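Local coordinates for MGS-M4 (Unidentified, PDB 4Q3M), which belongs to the aldo-keto reductases and probably catalyses the nicotinamide-dependent reduction of carbonyl compounds, its own substrate being unknown, at residues T161-H171 against A216-I225; S197-A205 against L248-V259. All coordinates share one frame; numbering follows the deposited sequence.

Contact 1: T161-H171 against A216-I225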
loop_
_atom_site.group_PDB
_atom_site.type_symbol
_atom_site.label_atom_id
_atom_site.label_comp_id
_atom_site.label_asym_id
_atom_site.label_seq_id
_atom_site.Cartn_x
_atom_site.Cartn_y
_atom_site.Cartn_z
ATOM N N THR A 161 -7.622 -3.211 -8.121
ATOM C CA THR A 161 -7.465 -2.180 -9.136
ATOM C C THR A 161 -8.818 -1.634 -9.579
ATOM O O THR A 161 -9.679 -2.380 -10.046
ATOM C CB THR A 161 -6.704 -2.710 -10.367
ATOM O OG1 THR A 161 -5.471 -3.310 -9.950
ATOM C CG2 THR A 161 -6.409 -1.580 -11.340
ATOM N N HIS A 162 -8.995 -0.328 -9.421
ATOM C CA HIS A 162 -10.212 0.347 -9.847
ATOM C C HIS A 162 -9.918 1.812 -10.151
ATOM O O HIS A 162 -8.762 2.233 -10.141
ATOM C CB HIS A 162 -11.304 0.219 -8.782
ATOM C CG HIS A 162 -10.802 0.366 -7.380
ATOM N ND1 HIS A 162 -10.355 1.566 -6.869
ATOM C CD2 HIS A 162 -10.677 -0.537 -6.380
ATOM C CE1 HIS A 162 -9.977 1.395 -5.616
ATOM N NE2 HIS A 162 -10.162 0.127 -5.293
ATOM N N VAL A 163 -10.963 2.589 -10.415
ATOM C CA VAL A 163 -10.790 3.957 -10.895
ATOM C C VAL A 163 -10.192 4.906 -9.853
ATOM O O VAL A 163 -9.699 5.977 -10.202
ATOM C CB VAL A 163 -12.126 4.541 -11.388
ATOM C CG1 VAL A 163 -12.638 3.753 -12.586
ATOM C CG2 VAL A 163 -13.150 4.548 -10.265
ATOM N N THR A 164 -10.224 4.520 -8.581
ATOM C CA THR A 164 -9.628 5.350 -7.536
ATOM C C THR A 164 -8.254 4.822 -7.122
ATOM O O THR A 164 -7.480 5.526 -6.474
ATOM C CB THR A 164 -10.538 5.447 -6.294
ATOM O OG1 THR A 164 -10.984 4.140 -5.918
ATOM C CG2 THR A 164 -11.749 6.317 -6.592
ATOM N N LEU A 165 -7.960 3.582 -7.504
ATOM C CA LEU A 165 -6.641 2.991 -7.292
ATOM C C LEU A 165 -6.191 2.309 -8.580
ATOM O O LEU A 165 -6.327 1.094 -8.734
ATOM C CB LEU A 165 -6.667 1.992 -6.134
ATOM C CG LEU A 165 -5.317 1.451 -5.655
ATOM C CD1 LEU A 165 -4.544 2.522 -4.900
ATOM C CD2 LEU A 165 -5.505 0.208 -4.796
ATOM N N GLN A 166 -5.652 3.098 -9.503
ATOM C CA GLN A 166 -5.458 2.649 -10.879
ATOM C C GLN A 166 -4.175 1.846 -11.103
ATOM O O GLN A 166 -4.058 1.135 -12.102
ATOM C CB GLN A 166 -5.493 3.855 -11.819
ATOM C CG GLN A 166 -6.762 4.687 -11.677
ATOM C CD GLN A 166 -6.918 5.718 -12.774
ATOM O OE1 GLN A 166 -6.074 5.831 -13.662
ATOM N NE2 GLN A 166 -8.007 6.478 -12.722
ATOM N N ASN A 167 -3.222 1.966 -10.180
ATOM C CA ASN A 167 -2.005 1.149 -10.191
ATOM C C ASN A 167 -1.228 1.175 -11.507
ATOM O O ASN A 167 -0.837 0.125 -12.017
ATOM C CB ASN A 167 -2.350 -0.305 -9.854
ATOM C CG ASN A 167 -3.035 -0.447 -8.511
ATOM O OD1 ASN A 167 -2.784 0.327 -7.588
ATOM N ND2 ASN A 167 -3.907 -1.443 -8.395
ATOM N N HIS A 168 -1.000 2.366 -12.053
ATOM C CA HIS A 168 -0.288 2.495 -13.321
ATOM C C HIS A 168 1.174 2.070 -13.211
ATOM O O HIS A 168 1.749 1.546 -14.166
ATOM C CB HIS A 168 -0.374 3.933 -13.838
ATOM C CG HIS A 168 -1.732 4.312 -14.338
ATOM N ND1 HIS A 168 -2.107 4.160 -15.656
ATOM C CD2 HIS A 168 -2.806 4.830 -13.698
ATOM C CE1 HIS A 168 -3.354 4.571 -15.806
ATOM N NE2 HIS A 168 -3.801 4.981 -14.633
ATOM N N PHE A 169 1.770 2.299 -12.045
ATOM C CA PHE A 169 3.160 1.930 -11.811
ATOM C C PHE A 169 3.320 0.414 -11.789
ATOM O O PHE A 169 4.170 -0.142 -12.485
ATOM C CB PHE A 169 3.662 2.535 -10.498
ATOM C CG PHE A 169 5.129 2.324 -10.252
ATOM C CD1 PHE A 169 6.059 3.241 -10.710
ATOM C CD2 PHE A 169 5.579 1.212 -9.557
ATOM C CE1 PHE A 169 7.411 3.052 -10.485
ATOM C CE2 PHE A 169 6.928 1.016 -9.331
ATOM C CZ PHE A 169 7.845 1.938 -9.794
ATOM N N LEU A 170 2.495 -0.245 -10.981
ATOM C CA LEU A 170 2.517 -1.698 -10.868
ATOM C C LEU A 170 2.162 -2.353 -12.198
ATOM O O LEU A 170 2.749 -3.367 -12.580
ATOM C CB LEU A 170 1.551 -2.162 -9.776
ATOM C CG LEU A 170 1.422 -3.669 -9.551
ATOM C CD1 LEU A 170 2.760 -4.268 -9.140
ATOM C CD2 LEU A 170 0.354 -3.966 -8.510
ATOM N N HIS A 171 1.200 -1.760 -12.900
ATOM C CA HIS A 171 0.771 -2.252 -14.203
ATOM C C HIS A 171 1.919 -2.221 -15.205
ATOM O O HIS A 171 2.160 -3.196 -15.918
ATOM C CB HIS A 171 -0.403 -1.423 -14.728
ATOM C CG HIS A 171 -1.019 -1.970 -15.978
ATOM N ND1 HIS A 171 -1.757 -1.192 -16.844
ATOM C CD2 HIS A 171 -1.013 -3.217 -16.505
ATOM C CE1 HIS A 171 -2.177 -1.936 -17.852
ATOM N NE2 HIS A 171 -1.739 -3.169 -17.670
ATOM N N ALA A 216 -16.562 1.307 -15.513
ATOM C CA ALA A 216 -15.349 0.974 -14.774
ATOM C C ALA A 216 -14.757 -0.337 -15.268
ATOM O O ALA A 216 -13.539 -0.509 -15.305
ATOM C CB ALA A 216 -15.643 0.898 -13.285
ATOM N N ILE A 217 -15.635 -1.256 -15.653
ATOM C CA ILE A 217 -15.218 -2.538 -16.198
ATOM C C ILE A 217 -14.565 -2.357 -17.565
ATOM O O ILE A 217 -13.479 -2.881 -17.811
ATOM C CB ILE A 217 -16.408 -3.506 -16.312
ATOM C CG1 ILE A 217 -16.969 -3.809 -14.922
ATOM C CG2 ILE A 217 -15.990 -4.792 -17.004
ATOM C CD1 ILE A 217 -18.266 -4.575 -14.941
ATOM N N ARG A 218 -15.223 -1.603 -18.442
ATOM C CA ARG A 218 -14.710 -1.352 -19.787
ATOM C C ARG A 218 -13.365 -0.640 -19.757
ATOM O O ARG A 218 -12.479 -0.932 -20.558
ATOM C CB ARG A 218 -15.706 -0.525 -20.600
ATOM C CG ARG A 218 -15.258 -0.263 -22.030
ATOM C CD ARG A 218 -15.040 -1.567 -22.782
ATOM N NE ARG A 218 -14.301 -1.369 -24.025
ATOM C CZ ARG A 218 -13.974 -2.347 -24.864
ATOM N NH1 ARG A 218 -14.327 -3.596 -24.597
ATOM N NH2 ARG A 218 -13.298 -2.075 -25.971
ATOM N N TRP A 219 -13.226 0.302 -18.830
ATOM C CA TRP A 219 -11.989 1.056 -18.672
ATOM C C TRP A 219 -10.810 0.124 -18.400
ATOM O O TRP A 219 -9.711 0.329 -18.916
ATOM C CB TRP A 219 -12.142 2.081 -17.548
ATOM C CG TRP A 219 -10.857 2.687 -17.089
ATOM C CD1 TRP A 219 -10.097 3.601 -17.756
ATOM C CD2 TRP A 219 -10.191 2.439 -15.847
ATOM N NE1 TRP A 219 -8.990 3.929 -17.011
ATOM C CE2 TRP A 219 -9.026 3.230 -15.833
ATOM C CE3 TRP A 219 -10.465 1.620 -14.748
ATOM C CZ2 TRP A 219 -8.136 3.227 -14.764
ATOM C CZ3 TRP A 219 -9.581 1.619 -13.687
ATOM C CH2 TRP A 219 -8.430 2.416 -13.702
ATOM N N LEU A 220 -11.051 -0.907 -17.596
ATOM C CA LEU A 220 -10.042 -1.926 -17.338
ATOM C C LEU A 220 -9.790 -2.765 -18.588
ATOM O O LEU A 220 -8.651 -3.134 -18.878
ATOM C CB LEU A 220 -10.467 -2.822 -16.174
ATOM C CG LEU A 220 -10.442 -2.168 -14.791
ATOM C CD1 LEU A 220 -11.098 -3.069 -13.763
ATOM C CD2 LEU A 220 -9.013 -1.839 -14.383
ATOM N N ILE A 221 -10.860 -3.063 -19.319
ATOM C CA ILE A 221 -10.758 -3.786 -20.582
ATOM C C ILE A 221 -9.877 -3.028 -21.567
ATOM O O ILE A 221 -9.032 -3.617 -22.243
ATOM C CB ILE A 221 -12.142 -4.011 -21.227
ATOM C CG1 ILE A 221 -13.073 -4.759 -20.273
ATOM C CG2 ILE A 221 -12.004 -4.764 -22.535
ATOM C CD1 ILE A 221 -12.635 -6.163 -19.983
ATOM N N GLU A 222 -10.078 -1.715 -21.634
ATOM C CA GLU A 222 -9.311 -0.860 -22.533
ATOM C C GLU A 222 -7.825 -0.871 -22.179
ATOM O O GLU A 222 -6.969 -0.730 -23.052
ATOM C CB GLU A 222 -9.846 0.576 -22.497
ATOM C CG GLU A 222 -11.291 0.730 -22.961
ATOM C CD GLU A 222 -11.460 0.571 -24.463
ATOM O OE1 GLU A 222 -10.442 0.455 -25.176
ATOM O OE2 GLU A 222 -12.619 0.565 -24.932
ATOM N N ARG A 223 -7.527 -1.046 -20.894
ATOM C CA ARG A 223 -6.145 -1.084 -20.425
ATOM C C ARG A 223 -5.549 -2.485 -20.516
ATOM O O ARG A 223 -4.483 -2.746 -19.954
ATOM C CB ARG A 223 -6.055 -0.585 -18.981
ATOM C CG ARG A 223 -6.403 0.880 -18.790
ATOM C CD ARG A 223 -6.276 1.269 -17.326
ATOM N NE ARG A 223 -4.914 1.085 -16.832
ATOM C CZ ARG A 223 -4.585 1.040 -15.545
ATOM N NH1 ARG A 223 -5.521 1.162 -14.615
ATOM N NH2 ARG A 223 -3.319 0.870 -15.188
ATOM N N GLU A 224 -6.242 -3.376 -21.221
ATOM C CA GLU A 224 -5.821 -4.768 -21.378
ATOM C C GLU A 224 -5.605 -5.450 -20.027
ATOM O O GLU A 224 -4.660 -6.220 -19.851
ATOM C CB GLU A 224 -4.549 -4.853 -22.225
ATOM C CG GLU A 224 -4.732 -4.372 -23.657
ATOM C CD GLU A 224 -3.467 -4.495 -24.484
ATOM O OE1 GLU A 224 -2.370 -4.566 -23.892
ATOM O OE2 GLU A 224 -3.571 -4.523 -25.729
ATOM N N ILE A 225 -6.490 -5.157 -19.080
ATOM C CA ILE A 225 -6.430 -5.753 -17.751
ATOM C C ILE A 225 -7.591 -6.719 -17.536
ATOM O O ILE A 225 -8.747 -6.376 -17.788
ATOM C CB ILE A 225 -6.455 -4.675 -16.646
ATOM C CG1 ILE A 225 -5.196 -3.808 -16.714
ATOM C CG2 ILE A 225 -6.587 -5.314 -15.270
ATOM C CD1 ILE A 225 -5.132 -2.742 -15.639
HETATM O O HOH W 1 -1.848 -5.318 -19.505
#

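Contact 2: S197-A205 against L248-V259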
loop_
_atom_site.group_PDB
_atom_site.type_symbol
_atom_site.label_atom_id
_atom_site.label_comp_id
_atom_site.label_asym_id
_atom_site.label_seq_id
_atom_site.Cartn_x
_atom_site.Cartn_y
_atom_site.Cartn_z
ATOM N N SER A 197 -21.201 7.384 -6.990
ATOM C CA SER A 197 -21.411 8.802 -6.727
ATOM C C SER A 197 -20.454 9.674 -7.532
ATOM O O SER A 197 -20.583 10.898 -7.549
ATOM C CB SER A 197 -21.249 9.100 -5.235
ATOM O OG SER A 197 -19.912 8.886 -4.816
ATOM N N ASN A 198 -19.495 9.037 -8.196
ATOM C CA ASN A 198 -18.476 9.760 -8.949
ATOM C C ASN A 198 -19.068 10.528 -10.123
ATOM O O ASN A 198 -19.666 9.940 -11.022
ATOM C CB ASN A 198 -17.399 8.797 -9.449
ATOM C CG ASN A 198 -16.225 9.517 -10.081
ATOM O OD1 ASN A 198 -16.234 9.810 -11.277
ATOM N ND2 ASN A 198 -15.209 9.809 -9.280
ATOM N N GLU A 199 -18.895 11.846 -10.103
ATOM C CA GLU A 199 -19.432 12.716 -11.142
ATOM C C GLU A 199 -18.875 12.397 -12.524
ATOM O O GLU A 199 -19.614 12.368 -13.510
ATOM C CB GLU A 199 -19.140 14.177 -10.814
ATOM C CG GLU A 199 -19.579 15.125 -11.907
ATOM C CD GLU A 199 -19.067 16.527 -11.695
ATOM O OE1 GLU A 199 -17.996 16.683 -11.072
ATOM O OE2 GLU A 199 -19.745 17.480 -12.135
ATOM N N THR A 200 -17.567 12.173 -12.590
ATOM C CA THR A 200 -16.907 11.878 -13.854
ATOM C C THR A 200 -17.398 10.550 -14.420
ATOM O O THR A 200 -17.720 10.456 -15.602
ATOM C CB THR A 200 -15.378 11.839 -13.696
ATOM O OG1 THR A 200 -14.918 13.088 -13.164
ATOM C CG2 THR A 200 -14.707 11.587 -15.036
ATOM N N MET A 201 -17.462 9.531 -13.568
ATOM C CA MET A 201 -17.972 8.225 -13.974
ATOM C C MET A 201 -19.434 8.315 -14.401
ATOM O O MET A 201 -19.860 7.639 -15.338
ATOM C CB MET A 201 -17.825 7.208 -12.840
ATOM C CG MET A 201 -16.392 6.830 -12.505
ATOM S SD MET A 201 -15.492 6.116 -13.893
ATOM C CE MET A 201 -14.428 7.490 -14.319
ATOM N N ALA A 202 -20.196 9.151 -13.704
ATOM C CA ALA A 202 -21.619 9.305 -13.981
ATOM C C ALA A 202 -21.851 10.015 -15.308
ATOM O O ALA A 202 -22.794 9.701 -16.033
ATOM C CB ALA A 202 -22.302 10.059 -12.850
ATOM N N LYS A 203 -20.987 10.976 -15.622
ATOM C CA LYS A 203 -21.119 11.744 -16.851
ATOM C C LYS A 203 -20.846 10.861 -18.063
ATOM O O LYS A 203 -21.691 10.739 -18.943
ATOM C CB LYS A 203 -20.173 12.951 -16.853
ATOM C CG LYS A 203 -19.629 13.326 -18.233
ATOM C CD LYS A 203 -18.188 13.809 -18.167
ATOM C CE LYS A 203 -17.642 14.121 -19.556
ATOM N NZ LYS A 203 -17.407 12.891 -20.364
ATOM N N ILE A 204 -19.678 10.225 -18.100
ATOM C CA ILE A 204 -19.257 9.507 -19.298
ATOM C C ILE A 204 -20.178 8.309 -19.544
ATOM O O ILE A 204 -20.212 7.758 -20.645
ATOM C CB ILE A 204 -17.756 9.082 -19.199
ATOM C CG1 ILE A 204 -17.549 7.774 -18.430
ATOM C CG2 ILE A 204 -16.909 10.204 -18.619
ATOM C CD1 ILE A 204 -17.545 6.553 -19.323
ATOM N N ALA A 205 -20.931 7.922 -18.518
ATOM C CA ALA A 205 -21.951 6.891 -18.658
ATOM C C ALA A 205 -23.117 7.390 -19.512
ATOM O O ALA A 205 -23.825 6.597 -20.134
ATOM C CB ALA A 205 -22.445 6.445 -17.290
ATOM N N LEU A 248 -14.280 3.030 -25.425
ATOM C CA LEU A 248 -13.968 4.290 -24.760
ATOM C C LEU A 248 -12.868 5.031 -25.512
ATOM O O LEU A 248 -11.784 4.489 -25.729
ATOM C CB LEU A 248 -13.547 4.045 -23.310
ATOM C CG LEU A 248 -14.605 3.427 -22.392
ATOM C CD1 LEU A 248 -14.025 3.147 -21.016
ATOM C CD2 LEU A 248 -15.820 4.337 -22.290
ATOM N N ASP A 249 -13.147 6.269 -25.910
ATOM C CA ASP A 249 -12.183 7.048 -26.680
ATOM C C ASP A 249 -11.103 7.652 -25.789
ATOM O O ASP A 249 -11.119 7.479 -24.569
ATOM C CB ASP A 249 -12.890 8.146 -27.484
ATOM C CG ASP A 249 -13.760 9.048 -26.623
ATOM O OD1 ASP A 249 -13.358 9.392 -25.491
ATOM O OD2 ASP A 249 -14.857 9.421 -27.089
ATOM N N GLU A 250 -10.172 8.368 -26.412
ATOM C CA GLU A 250 -9.022 8.931 -25.714
ATOM C C GLU A 250 -9.416 9.912 -24.612
ATOM O O GLU A 250 -8.870 9.863 -23.509
ATOM C CB GLU A 250 -8.089 9.624 -26.711
ATOM C CG GLU A 250 -7.007 10.473 -26.064
ATOM C CD GLU A 250 -6.037 11.051 -27.076
ATOM O OE1 GLU A 250 -6.350 11.026 -28.286
ATOM O OE2 GLU A 250 -4.962 11.533 -26.662
ATOM N N GLU A 251 -10.364 10.797 -24.908
ATOM C CA GLU A 251 -10.760 11.819 -23.943
ATOM C C GLU A 251 -11.498 11.195 -22.761
ATOM O O GLU A 251 -11.459 11.727 -21.652
ATOM C CB GLU A 251 -11.623 12.897 -24.608
ATOM C CG GLU A 251 -13.124 12.672 -24.511
ATOM C CD GLU A 251 -13.921 13.899 -24.910
ATOM O OE1 GLU A 251 -15.070 14.042 -24.439
ATOM O OE2 GLU A 251 -13.398 14.721 -25.692
ATOM N N ASP A 252 -12.161 10.067 -22.997
ATOM C CA ASP A 252 -12.799 9.323 -21.917
ATOM C C ASP A 252 -11.740 8.766 -20.978
ATOM O O ASP A 252 -11.821 8.937 -19.762
ATOM C CB ASP A 252 -13.665 8.184 -22.462
ATOM C CG ASP A 252 -14.985 8.670 -23.026
ATOM O OD1 ASP A 252 -15.475 9.728 -22.576
ATOM O OD2 ASP A 252 -15.538 7.989 -23.914
ATOM N N MET A 253 -10.743 8.107 -21.560
ATOM C CA MET A 253 -9.663 7.490 -20.799
ATOM C C MET A 253 -8.889 8.514 -19.977
ATOM O O MET A 253 -8.499 8.244 -18.841
ATOM C CB MET A 253 -8.712 6.749 -21.740
ATOM C CG MET A 253 -9.353 5.574 -22.457
ATOM S SD MET A 253 -9.878 4.288 -21.309
ATOM C CE MET A 253 -8.295 3.752 -20.667
ATOM N N LYS A 254 -8.673 9.691 -20.555
ATOM C CA LYS A 254 -7.954 10.752 -19.863
ATOM C C LYS A 254 -8.836 11.394 -18.797
ATOM O O LYS A 254 -8.337 11.980 -17.836
ATOM C CB LYS A 254 -7.463 11.807 -20.857
ATOM C CG LYS A 254 -5.999 12.175 -20.684
ATOM C CD LYS A 254 -5.122 10.931 -20.682
ATOM C CE LYS A 254 -3.650 11.285 -20.546
ATOM N NZ LYS A 254 -2.874 10.187 -19.903
ATOM N N SER A 255 -10.148 11.275 -18.972
ATOM C CA SER A 255 -11.101 11.783 -17.992
ATOM C C SER A 255 -11.215 10.819 -16.814
ATOM O O SER A 255 -11.386 11.237 -15.669
ATOM C CB SER A 255 -12.471 12.004 -18.635
ATOM O OG SER A 255 -13.327 12.737 -17.778
ATOM N N ILE A 256 -11.119 9.526 -17.108
ATOM C CA ILE A 256 -11.137 8.494 -16.078
ATOM C C ILE A 256 -9.811 8.490 -15.318
ATOM O O ILE A 256 -9.753 8.132 -14.143
ATOM C CB ILE A 256 -11.403 7.094 -16.686
ATOM C CG1 ILE A 256 -12.747 7.076 -17.417
ATOM C CG2 ILE A 256 -11.375 6.012 -15.615
ATOM C CD1 ILE A 256 -13.142 5.711 -17.940
ATOM N N ARG A 257 -8.746 8.909 -15.994
ATOM C CA ARG A 257 -7.415 8.935 -15.397
ATOM C C ARG A 257 -7.350 9.840 -14.165
ATOM O O ARG A 257 -6.660 9.533 -13.193
ATOM C CB ARG A 257 -6.382 9.390 -16.432
ATOM C CG ARG A 257 -4.962 9.479 -15.900
ATOM C CD ARG A 257 -4.482 8.132 -15.388
ATOM N NE ARG A 257 -3.164 8.218 -14.769
ATOM C CZ ARG A 257 -2.958 8.458 -13.478
ATOM N NH1 ARG A 257 -3.989 8.638 -12.663
ATOM N NH2 ARG A 257 -1.723 8.518 -13.001
ATOM N N SER A 258 -8.083 10.948 -14.208
ATOM C CA SER A 258 -8.014 11.957 -13.155
ATOM C C SER A 258 -8.734 11.547 -11.872
ATOM O O SER A 258 -8.473 12.109 -10.807
ATOM C CB SER A 258 -8.591 13.282 -13.659
ATOM O OG SER A 258 -7.790 13.828 -14.692
ATOM N N VAL A 259 -9.632 10.572 -11.964
ATOM C CA VAL A 259 -10.430 10.182 -10.805
ATOM C C VAL A 259 -9.656 9.238 -9.882
ATOM O O VAL A 259 -10.201 8.727 -8.902
ATOM C CB VAL A 259 -11.764 9.527 -11.229
ATOM C CG1 VAL A 259 -12.392 10.313 -12.362
ATOM C CG2 VAL A 259 -11.555 8.087 -11.647
#

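Contact 1: T161-H171 against A216-I225
Arg223 bends once along an otherwise extended chain, at chi3, and His171 sets its CG opposite the backbone N (chi1 -173°); the two torsions bring guanidinium and imidazole together, their planes steeply inclined at 71°. The guanidinium grips a single backbone oxygen end-on: Arg223 NH1 gives a 2.9 Å hydrogen bond to Gln166 O in the carbonyl plane, on a lone pair, while Arg223 NH2 reaches the same Gln166 O at 3.2 Å, tilted out of that plane. Arg223 NH2 also makes a weak bond to His171 ND1 (3.1 Å). One face of the guanidinium is stacked on the His168 ring, centres 4.0 Å apart and planes at 17°, and the opposite side is covered by the methyl CD1 of Ile225. That methyl serves twice: Ile225 CD1 also lies over the face of the His171 ring, 3.9 Å from its centroid, in a CH-pi contact. At the edge of the His171 ring, a water joins NE2 to Glu224 O. The stacked His168 is steadied by its in-plane hydrogen bond from NE2 to Gln166 OE1.

Trp219 fills the next layer. Val163 CG1 sits over one face of the indole, 3.7 Å from Trp219 CE3, and Arg223 CD over the other. Gln166 crosses the indole at about a right angle, with Gln166 CD 3.4 Å from Trp219 CZ2 and CB at the ring edge. Deeper in, Thr161 CG2 packs 4.0 Å from Leu220 CD2, close to strand 180-184. Helix 212-222 ends here in a Schellman motif, with Glu224 at positive phi as the C-prime residue. The contact ties the loop after strand 156-160, and the first turn of helix 168-176, to the helix leading into the last strand of the TIM barrel characteristic of aldo-keto reductases.

Contact 2: S197-A205 against L248-V259
Met201 curls back at chi2 (-59°) and chi3, and this hook turns its methyl CE onto Ile256, 3.5 Å from Ile256 CG1, the two side chains nearly perpendicular; CE also touches Val259 CG2. Thr200 holds CG2 opposite its backbone N (OG1 at chi1 -57°), which points the methyl at the facing helix, where Thr200 CG2 lies 3.3 Å from Ser255 OG. Thr200 CB meets Val259 CG1 at 3.6 Å. These helices run antiparallel on the outside of the barrel, the axes of segments 199-205 and 250-257 coming within 9.9 Å at 162°; the second follows the last barrel strand and helix 234-241, a place consistent with a supplementary helix of aldo-keto reductases. Ile204 CD1 reaches Leu248 CD2 at 4.1 Å. Asp252 turns its carboxylate to His208 and Lys207, and Lys203 NZ stays beyond salt-bridge range of it. Asn198 caps helix 199-207: OD1 accepts from Met201 N in its carbonyl plane, and ND2 rests 4.0 Å from Val259 CB. A leucine in its place would probably leave Met201 N without its capping acceptor and disturb the fit against Val259. Asp249 OD1 caps the partner helix too, met by Asp252 N nearly along its C-O bond.

How the contacts relate
Contact 1 is largely buried, whereas contact 2 lies farther out, about 23 Å from the chain centre against 12 Å, and is only partly buried. Their chemistry follows: contact 1 combines a guanidinium, imidazoles and hydrogen bonds with packing on Trp219, while contact 2 relies on aliphatic packing with no hydrogen bond between its segments. They hold different helices, yet adjoin directly. Gln166 NE2 probably donates to Ile256 O (2.8 Å), and Glu222 OE2 probably accepts from Leu248 N (3.0 Å), so that 248-259 borders both segments of contact 1. Ile256 also packs on Trp219, and Val163 touches Met201 and Val259, which continues the apolar layer from one contact into the other.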